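Local coordinates for BH2621 protein (Bacillus halodurans, PDB 2QML) that is uncharacterized but probably acts as an N-acyltransferase, moving fatty acyl groups onto an amine in siderophore biosynthesis, at residues 11-16 / 127-132; 92-97 / 170-175; 108-113 / 156-161. One frame throughout, in Å; residues are numbered along the deposited sequence. Where two conformers were deposited one is given.

Contact 1 (11-16 / 127-132); sequences FEVFDH and LLAIMQ
The far end of the Phe11 ring presses against the backbone of helix 123-135, where its CZ lies 3.7 Å from Ile130 CA. Ala129 and Ile130, neighbours on one turn, share the ring: CZ is also 4.0 Å from Ile130 CB, while the adjoining ring atom CE2 meets Ala129 CB at 4.0 Å. The ring is oblique to the Ile130 CA and Ala129 O it meets. Its first torsion (chi1 62°) sets CG between the backbone N and the carbonyl carbon, and from there the long, flat side chain spans the gap between strand and helix. Ala129 suits this place because a lone methyl lets the ring come down onto the main chain. Phe11 also stacks on Phe24 of the adjacent strand 20-26, with which it shares backbone hydrogen bonds, and Ile130 touches the same phenylalanine, so this end is closely packed. Toward Val13 the contact thins: CG2 alone reaches Ala129 CB, at 4.1 Å, and Val13 remains partly exposed. Glu12 and Phe14, which alternate with these residues, are exposed. Farther along, Asp15 instead holds the C-terminal end of the chain, through a salt bridge to Lys194 and a hydrogen bond to Trp193. The N-to-C directions of segments 11-15 and 127-132 differ by 132°, in an alpha/beta layering where helix 123-135 packs over the mixed sheet of a GNAT fold, its Ala129 and Ile130 reaching edge strand 11-15.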
loop_
_atom_site.group_PDB
_atom_site.type_symbol
_atom_site.label_atom_id
_atom_site.label_comp_id
_atom_site.label_asym_id
_atom_site.label_seq_id
_atom_site.Cartn_x
_atom_site.Cartn_y
_atom_site.Cartn_z
ATOM N N PHE A 11 -7.469 -11.512 -3.356
ATOM C CA PHE A 11 -6.622 -12.683 -3.434
ATOM C C PHE A 11 -6.295 -13.222 -2.066
ATOM O O PHE A 11 -6.440 -12.535 -1.072
ATOM C CB PHE A 11 -5.339 -12.385 -4.240
ATOM C CG PHE A 11 -4.461 -11.334 -3.648
ATOM C CD1 PHE A 11 -4.641 -10.000 -3.950
ATOM C CD2 PHE A 11 -3.454 -11.689 -2.752
ATOM C CE1 PHE A 11 -3.764 -9.015 -3.383
ATOM C CE2 PHE A 11 -2.617 -10.719 -2.197
ATOM C CZ PHE A 11 -2.778 -9.430 -2.497
ATOM N N GLU A 12 -5.911 -14.478 -2.024
ATOM C CA GLU A 12 -5.475 -15.143 -0.811
ATOM C C GLU A 12 -4.260 -16.013 -1.137
ATOM O O GLU A 12 -4.284 -16.839 -2.064
ATOM C CB GLU A 12 -6.583 -15.944 -0.153
ATOM C CG GLU A 12 -6.059 -16.758 1.044
ATOM C CD GLU A 12 -7.086 -17.600 1.725
ATOM O OE1 GLU A 12 -8.292 -17.505 1.392
ATOM O OE2 GLU A 12 -6.649 -18.444 2.562
ATOM N N VAL A 13 -3.194 -15.846 -0.363
ATOM C CA VAL A 13 -1.973 -16.637 -0.554
ATOM C C VAL A 13 -1.462 -17.137 0.779
ATOM O O VAL A 13 -1.756 -16.585 1.844
ATOM C CB VAL A 13 -0.851 -15.850 -1.272
ATOM C CG1 VAL A 13 -1.340 -15.395 -2.668
ATOM C CG2 VAL A 13 -0.330 -14.641 -0.402
ATOM N N PHE A 14 -0.709 -18.221 0.721
ATOM C CA PHE A 14 0.026 -18.688 1.874
ATOM C C PHE A 14 1.412 -18.073 1.790
ATOM O O PHE A 14 1.969 -17.937 0.699
ATOM C CB PHE A 14 0.163 -20.192 1.888
ATOM C CG PHE A 14 0.756 -20.712 3.154
ATOM C CD1 PHE A 14 0.032 -20.686 4.318
ATOM C CD2 PHE A 14 2.025 -21.249 3.173
ATOM C CE1 PHE A 14 0.562 -21.166 5.472
ATOM C CE2 PHE A 14 2.570 -21.769 4.336
ATOM C CZ PHE A 14 1.836 -21.718 5.492
ATOM N N ASP A 15 1.946 -17.635 2.919
ATOM C CA ASP A 15 3.360 -17.225 2.951
ATOM C C ASP A 15 4.114 -18.153 3.893
ATOM O O ASP A 15 3.906 -18.145 5.103
ATOM C CB ASP A 15 3.546 -15.781 3.345
ATOM C CG ASP A 15 4.982 -15.369 3.211
ATOM O OD1 ASP A 15 5.765 -15.631 4.137
ATOM O OD2 ASP A 15 5.355 -14.871 2.141
ATOM N N HIS A 16 4.991 -18.958 3.314
ATOM C CA HIS A 16 5.679 -19.997 4.057
ATOM C C HIS A 16 6.780 -19.400 4.940
ATOM O O HIS A 16 7.173 -20.046 5.882
ATOM C CB HIS A 16 6.240 -21.103 3.136
ATOM C CG HIS A 16 7.511 -20.739 2.429
ATOM N ND1 HIS A 16 8.749 -20.994 2.968
ATOM C CD2 HIS A 16 7.743 -20.119 1.243
ATOM C CE1 HIS A 16 9.684 -20.539 2.155
ATOM N NE2 HIS A 16 9.103 -20.024 1.089
ATOM N N LEU A 127 3.179 -6.610 1.823
ATOM C CA LEU A 127 3.549 -5.740 0.726
ATOM C C LEU A 127 4.038 -6.542 -0.488
ATOM O O LEU A 127 3.640 -6.217 -1.618
ATOM C CB LEU A 127 4.595 -4.725 1.196
ATOM C CG LEU A 127 5.079 -3.785 0.109
ATOM C CD1 LEU A 127 3.986 -2.864 -0.472
ATOM C CD2 LEU A 127 6.334 -2.927 0.653
ATOM N N LEU A 128 4.854 -7.567 -0.280
ATOM C CA LEU A 128 5.341 -8.374 -1.385
ATOM C C LEU A 128 4.178 -9.033 -2.090
ATOM O O LEU A 128 4.159 -9.080 -3.321
ATOM C CB LEU A 128 6.350 -9.389 -0.880
ATOM C CG LEU A 128 7.701 -8.837 -0.419
ATOM C CD1 LEU A 128 8.482 -9.950 0.224
ATOM C CD2 LEU A 128 8.505 -8.240 -1.516
ATOM N N ALA A 129 3.188 -9.519 -1.333
ATOM C CA ALA A 129 2.016 -10.174 -1.955
ATOM C C ALA A 129 1.187 -9.240 -2.847
ATOM O O ALA A 129 0.842 -9.571 -4.000
ATOM C CB ALA A 129 1.109 -10.849 -0.868
ATOM N N ILE A 130 0.840 -8.075 -2.328
ATOM C CA ILE A 130 0.029 -7.134 -3.093
ATOM C C ILE A 130 0.825 -6.583 -4.274
ATOM O O ILE A 130 0.235 -6.385 -5.342
ATOM C CB ILE A 130 -0.583 -6.057 -2.198
ATOM C CG1 ILE A 130 -1.705 -5.328 -2.962
ATOM C CG2 ILE A 130 0.499 -5.087 -1.629
ATOM C CD1 ILE A 130 -2.570 -4.338 -2.160
HETATM N N MSE A 131 2.126 -6.327 -4.106
HETATM C CA MSE A 131 2.953 -5.884 -5.240
HETATM C C MSE A 131 2.947 -6.923 -6.355
HETATM O O MSE A 131 2.794 -6.582 -7.525
HETATM C CB MSE A 131 4.383 -5.606 -4.820
HETATM C CG MSE A 131 4.513 -4.354 -3.988
HETATM SE SE MSE A 131 6.354 -4.104 -3.409
HETATM C CE MSE A 131 7.082 -3.686 -5.193
ATOM N N GLN A 132 3.120 -8.184 -5.990
ATOM C CA GLN A 132 3.109 -9.255 -6.956
ATOM C C GLN A 132 1.792 -9.256 -7.746
ATOM O O GLN A 132 1.801 -9.346 -8.977
ATOM C CB GLN A 132 3.367 -10.608 -6.254
ATOM C CG GLN A 132 3.537 -11.779 -7.197
ATOM C CD GLN A 132 4.720 -11.608 -8.129
ATOM O OE1 GLN A 132 4.735 -10.758 -9.048
ATOM N NE2 GLN A 132 5.748 -12.410 -7.887
#

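Contact 2 (92-97 / 170-175); sequences EDIIAN and ELPDKI
In the C-terminal part of this GNAT fold, the turn of the beta hairpin formed by strands 164-170 and 175-182 packs against the loop that follows strand 80-89. The hairpin turn is closed by a backbone hydrogen bond from Leu171 N to Lys174 O, and its hydrophobic residues Leu171 and Pro172 meet Ile94 and Ile95 at the start of a 3-10 segment. The contact is wholly apolar. Leu171 CD2 sits 4.3 Å from Ile94 CG2 and equally far from Ile95 CD1, one methyl serving two isoleucines. Leucine fits because its length carries that terminal methyl to both neighbours from a backbone that stays at a distance; Leu171 and Ile95 are buried, whereas Ile94 and Pro172 form the exposed side. Asp93 makes an Asx turn at the start of the 3-10 segment that carries the isoleucines: Ile95 N donates to its OD2 at 3.0 Å, nearly straight at 166° but 29° out of the carboxylate plane. Asp93 OD1 is hydrogen-bonded to His69 NE2, so both oxygens of the carboxylate are engaged. Tyr98 also touches Leu171, and its hydroxyl is hydrogen-bonded to Glu170 O. At the exposed side, Ile94 CG1 is anti to the backbone N (chi1 -170°), which sends the end of the side chain out to the proline's CD and CG; CD1 is modelled only 3.3 Å from Pro172 CD, closer than two carbons normally come, so the exact spacing is doubtful.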
loop_
_atom_site.group_PDB
_atom_site.type_symbol
_atom_site.label_atom_id
_atom_site.label_comp_id
_atom_site.label_asym_id
_atom_site.label_seq_id
_atom_site.Cartn_x
_atom_site.Cartn_y
_atom_site.Cartn_z
ATOM N N GLU A 92 -3.921 8.778 -13.361
ATOM C CA GLU A 92 -5.040 9.547 -12.838
ATOM C C GLU A 92 -4.814 10.075 -11.416
ATOM O O GLU A 92 -5.747 10.526 -10.769
ATOM C CB GLU A 92 -6.331 8.678 -12.923
ATOM C CG GLU A 92 -6.814 8.356 -14.360
ATOM C CD GLU A 92 -6.178 7.066 -14.932
ATOM N N ASP A 93 -3.559 10.050 -10.958
ATOM C CA ASP A 93 -3.215 10.421 -9.635
ATOM C C ASP A 93 -2.361 11.695 -9.626
ATOM O O ASP A 93 -1.697 12.002 -10.624
ATOM C CB ASP A 93 -2.402 9.301 -9.006
ATOM C CG ASP A 93 -2.299 9.448 -7.520
ATOM O OD1 ASP A 93 -3.304 9.074 -6.858
ATOM O OD2 ASP A 93 -1.239 9.908 -7.019
ATOM N N ILE A 94 -2.376 12.399 -8.499
ATOM C CA ILE A 94 -1.557 13.600 -8.307
ATOM C C ILE A 94 -0.068 13.329 -8.560
ATOM O O ILE A 94 0.649 14.191 -9.082
ATOM C CB ILE A 94 -1.806 14.242 -6.904
ATOM C CG1 ILE A 94 -1.133 15.611 -6.823
ATOM C CG2 ILE A 94 -1.359 13.330 -5.732
ATOM C CD1 ILE A 94 -1.410 16.294 -5.529
ATOM N N ILE A 95 0.396 12.115 -8.281
ATOM C CA ILE A 95 1.855 11.858 -8.396
ATOM C C ILE A 95 2.338 11.899 -9.867
ATOM O O ILE A 95 3.520 12.129 -10.100
ATOM C CB ILE A 95 2.269 10.540 -7.709
ATOM C CG1 ILE A 95 3.771 10.495 -7.369
ATOM C CG2 ILE A 95 1.854 9.301 -8.577
ATOM C CD1 ILE A 95 4.308 11.620 -6.527
ATOM N N ALA A 96 1.432 11.738 -10.850
ATOM C CA ALA A 96 1.750 11.835 -12.276
ATOM C C ALA A 96 2.414 13.170 -12.630
ATOM O O ALA A 96 3.128 13.263 -13.588
ATOM C CB ALA A 96 0.495 11.638 -13.155
ATOM N N ASN A 97 2.103 14.213 -11.894
ATOM C CA ASN A 97 2.685 15.534 -12.136
ATOM C C ASN A 97 4.155 15.684 -11.765
ATOM O O ASN A 97 4.761 16.681 -12.107
ATOM C CB ASN A 97 1.910 16.567 -11.334
ATOM C CG ASN A 97 0.466 16.627 -11.720
ATOM O OD1 ASN A 97 0.134 16.859 -12.868
ATOM N ND2 ASN A 97 -0.402 16.354 -10.776
ATOM N N GLU A 170 7.101 17.654 -3.384
ATOM C CA GLU A 170 6.347 18.644 -2.620
ATOM C C GLU A 170 4.879 18.488 -2.941
ATOM O O GLU A 170 4.400 19.064 -3.892
ATOM C CB GLU A 170 6.803 20.057 -2.981
ATOM C CG GLU A 170 8.073 20.429 -2.369
ATOM C CD GLU A 170 7.843 21.296 -1.146
ATOM O OE1 GLU A 170 6.911 21.038 -0.359
ATOM O OE2 GLU A 170 8.570 22.255 -1.008
ATOM N N LEU A 171 4.194 17.641 -2.188
ATOM C CA LEU A 171 2.791 17.331 -2.396
ATOM C C LEU A 171 1.979 18.275 -1.503
ATOM O O LEU A 171 2.520 18.898 -0.603
ATOM C CB LEU A 171 2.544 15.873 -2.051
ATOM C CG LEU A 171 3.159 14.845 -3.013
ATOM C CD1 LEU A 171 3.260 13.501 -2.295
ATOM C CD2 LEU A 171 2.386 14.772 -4.318
ATOM N N PRO A 172 0.660 18.396 -1.752
ATOM C CA PRO A 172 -0.152 19.292 -0.905
ATOM C C PRO A 172 -0.101 18.928 0.590
ATOM O O PRO A 172 -0.055 19.814 1.416
ATOM C CB PRO A 172 -1.565 19.128 -1.485
ATOM C CG PRO A 172 -1.384 18.654 -2.858
ATOM C CD PRO A 172 -0.115 17.839 -2.866
ATOM N N ASP A 173 -0.003 17.638 0.897
ATOM C CA ASP A 173 -0.057 17.164 2.266
ATOM C C ASP A 173 1.231 16.785 2.956
ATOM O O ASP A 173 1.237 16.522 4.170
ATOM C CB ASP A 173 -0.966 15.914 2.319
ATOM C CG ASP A 173 -0.486 14.770 1.410
ATOM O OD1 ASP A 173 -0.037 14.983 0.251
ATOM O OD2 ASP A 173 -0.626 13.609 1.844
ATOM N N LYS A 174 2.322 16.774 2.211
ATOM C CA LYS A 174 3.574 16.339 2.778
ATOM C C LYS A 174 4.710 16.587 1.806
ATOM O O LYS A 174 4.471 16.853 0.631
ATOM C CB LYS A 174 3.551 14.815 3.028
ATOM C CG LYS A 174 3.266 13.984 1.821
ATOM C CD LYS A 174 3.174 12.483 2.110
ATOM C CE LYS A 174 2.587 11.723 0.967
ATOM N NZ LYS A 174 2.426 10.261 1.173
ATOM N N ILE A 175 5.920 16.437 2.300
ATOM C CA ILE A 175 7.051 16.274 1.417
ATOM C C ILE A 175 7.275 14.749 1.399
ATOM O O ILE A 175 7.659 14.161 2.388
ATOM C CB ILE A 175 8.315 17.028 1.802
ATOM C CG1 ILE A 175 8.054 18.540 1.894
ATOM C CG2 ILE A 175 9.436 16.738 0.757
ATOM C CD1 ILE A 175 9.252 19.356 2.342
#

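Contact 3 (108-113 / 156-161); sequences IHLLIG and HVFKKC
The Phe158 ring meets strand 106-112 with its outer atoms, and both aliphatic partners stand oblique to it. Leu110 CD2 is 3.9 Å from CZ and 4.1 Å from CE1, while Ile108 CG2 approaches CE1 at 4.3 Å. Phe163 adds an edge-to-face ring contact. The other flat group, the exposed His156 ring, carries Lys160 CG over one face, 3.6 Å above the plane and offset toward the rim. A first torsion of -75° carries the phenylalanine ring off the helix toward the strand, where CZ and CE1 meet Leu110 coming the other way. A long aromatic side chain suits a gap in which even the nearest CA atoms, those of Ile108 and Phe158, are 10.8 Å apart. In the GNAT fold this joins central strand 106-112 to helix 152-160. Ile108 and Leu110 both start toward the helix, but Ile108 offers its CG2 branch while the rest of it turns off, and His109 between them starts away. A glycerol, probably from the crystallisation liquor, lies nearby, about 3 Å from the Phe158 side chain at nearest atoms, and is hydrogen-bonded to Leu110 N and His109 ND1. Ile108 pairs through its backbone with Val144 of the neighbouring parallel strand.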
loop_
_atom_site.group_PDB
_atom_site.type_symbol
_atom_site.label_atom_id
_atom_site.label_comp_id
_atom_site.label_asym_id
_atom_site.label_seq_id
_atom_site.Cartn_x
_atom_site.Cartn_y
_atom_site.Cartn_z
ATOM N N ILE A 108 1.002 2.731 -4.766
ATOM C CA ILE A 108 0.490 2.079 -3.583
ATOM C C ILE A 108 0.548 2.974 -2.357
ATOM O O ILE A 108 1.536 3.721 -2.149
ATOM C CB ILE A 108 1.222 0.743 -3.308
ATOM C CG1 ILE A 108 0.450 -0.098 -2.246
ATOM C CG2 ILE A 108 2.735 0.950 -2.991
ATOM C CD1 ILE A 108 -0.938 -0.607 -2.734
ATOM N N HIS A 109 -0.550 2.999 -1.619
ATOM C CA HIS A 109 -0.603 3.611 -0.303
ATOM C C HIS A 109 -0.947 2.490 0.671
ATOM O O HIS A 109 -1.704 1.573 0.305
ATOM C CB HIS A 109 -1.626 4.718 -0.155
ATOM C CG HIS A 109 -1.465 5.853 -1.116
ATOM N ND1 HIS A 109 -0.376 6.711 -1.068
ATOM C CD2 HIS A 109 -2.320 6.373 -2.011
ATOM C CE1 HIS A 109 -0.548 7.664 -1.974
ATOM N NE2 HIS A 109 -1.679 7.441 -2.608
ATOM N N LEU A 110 -0.430 2.540 1.896
ATOM C CA LEU A 110 -0.701 1.473 2.870
ATOM C C LEU A 110 -0.555 1.911 4.304
ATOM O O LEU A 110 0.074 2.928 4.603
ATOM C CB LEU A 110 0.265 0.302 2.613
ATOM C CG LEU A 110 1.768 0.515 2.863
ATOM C CD1 LEU A 110 2.138 0.201 4.350
ATOM C CD2 LEU A 110 2.696 -0.273 1.948
ATOM N N LEU A 111 -1.164 1.143 5.199
ATOM C CA LEU A 111 -1.016 1.299 6.640
ATOM C C LEU A 111 -1.347 -0.020 7.320
ATOM O O LEU A 111 -2.189 -0.789 6.793
ATOM C CB LEU A 111 -1.925 2.415 7.173
ATOM C CG LEU A 111 -3.447 2.229 7.188
ATOM C CD1 LEU A 111 -4.014 1.488 8.442
ATOM C CD2 LEU A 111 -4.135 3.583 7.068
ATOM N N ILE A 112 -0.704 -0.255 8.459
ATOM C CA ILE A 112 -1.045 -1.292 9.410
ATOM C C ILE A 112 -1.832 -0.568 10.492
ATOM O O ILE A 112 -1.372 0.413 11.068
ATOM C CB ILE A 112 0.159 -2.080 9.947
ATOM C CG1 ILE A 112 0.722 -3.000 8.847
ATOM C CG2 ILE A 112 -0.258 -2.928 11.130
ATOM C CD1 ILE A 112 1.988 -3.832 9.259
ATOM N N GLY A 113 -3.042 -1.040 10.764
ATOM C CA GLY A 113 -3.957 -0.399 11.726
ATOM C C GLY A 113 -3.718 -0.766 13.185
ATOM O O GLY A 113 -3.219 0.045 13.956
ATOM N N HIS A 156 12.715 2.449 4.461
ATOM C CA HIS A 156 13.547 1.234 4.565
ATOM C C HIS A 156 12.849 -0.022 4.016
ATOM O O HIS A 156 13.443 -0.790 3.256
ATOM C CB HIS A 156 13.958 1.040 6.023
ATOM C CG HIS A 156 14.679 -0.247 6.278
ATOM N ND1 HIS A 156 15.991 -0.452 5.914
ATOM C CD2 HIS A 156 14.237 -1.426 6.779
ATOM C CE1 HIS A 156 16.337 -1.690 6.212
ATOM N NE2 HIS A 156 15.301 -2.297 6.752
ATOM N N VAL A 157 11.608 -0.232 4.419
ATOM C CA VAL A 157 10.824 -1.379 3.985
ATOM C C VAL A 157 10.724 -1.353 2.436
ATOM O O VAL A 157 10.972 -2.359 1.757
ATOM C CB VAL A 157 9.406 -1.368 4.632
ATOM C CG1 VAL A 157 8.436 -2.358 3.922
ATOM C CG2 VAL A 157 9.430 -1.655 6.130
ATOM N N PHE A 158 10.348 -0.201 1.883
ATOM C CA PHE A 158 10.244 -0.052 0.434
ATOM C C PHE A 158 11.584 -0.385 -0.226
ATOM O O PHE A 158 11.629 -1.151 -1.187
ATOM C CB PHE A 158 9.736 1.331 0.004
ATOM C CG PHE A 158 8.257 1.569 0.196
ATOM C CD1 PHE A 158 7.337 0.691 -0.346
ATOM C CD2 PHE A 158 7.761 2.699 0.862
ATOM C CE1 PHE A 158 5.979 0.933 -0.221
ATOM C CE2 PHE A 158 6.410 2.940 0.985
ATOM C CZ PHE A 158 5.516 2.047 0.480
ATOM N N LYS A 159 12.695 0.150 0.271
ATOM C CA LYS A 159 13.995 -0.186 -0.314
ATOM C C LYS A 159 14.259 -1.694 -0.296
ATOM O O LYS A 159 14.743 -2.254 -1.274
ATOM C CB LYS A 159 15.125 0.530 0.424
ATOM C CG LYS A 159 15.234 2.000 0.116
ATOM C CD LYS A 159 16.381 2.636 0.908
ATOM C CE LYS A 159 16.381 4.149 0.723
ATOM N NZ LYS A 159 17.350 4.814 1.636
ATOM N N LYS A 160 13.929 -2.354 0.818
ATOM C CA LYS A 160 14.148 -3.788 0.967
ATOM C C LYS A 160 13.324 -4.565 -0.035
ATOM O O LYS A 160 13.723 -5.666 -0.428
ATOM C CB LYS A 160 13.836 -4.220 2.394
ATOM C CG LYS A 160 14.963 -3.908 3.395
ATOM C CD LYS A 160 15.803 -5.134 3.824
ATOM C CE LYS A 160 14.915 -6.115 4.671
ATOM N NZ LYS A 160 15.614 -7.088 5.575
ATOM N N CYS A 161 12.189 -4.015 -0.463
ATOM C CA CYS A 161 11.338 -4.646 -1.480
ATOM C C CYS A 161 11.659 -4.278 -2.922
ATOM O O CYS A 161 10.930 -4.691 -3.817
ATOM C CB CYS A 161 9.873 -4.369 -1.194
ATOM S SG CYS A 161 9.432 -5.075 0.403
#

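From the N terminus, the chain runs from edge strand 11-15 to helix 123-135 before contact 1 closes a loop of 110 residues, tying one border of the sheet to that helix. Within this span contacts 2 and 3 begin, and both finish beyond helix 123-135, so each crosses contact 1. Contact 3, joining central strand 106-112 to helix 152-160, is nested inside the loop of contact 2, which joins the loop after strand 80-89 to the turn of the 164-170/175-182 hairpin. Contacts 1 and 3 touch, chiefly through Leu127 against Leu110, Phe158 and Cys161, whereas contact 2 lies across the chain's centre from contact 1, their centres about 27 Å apart.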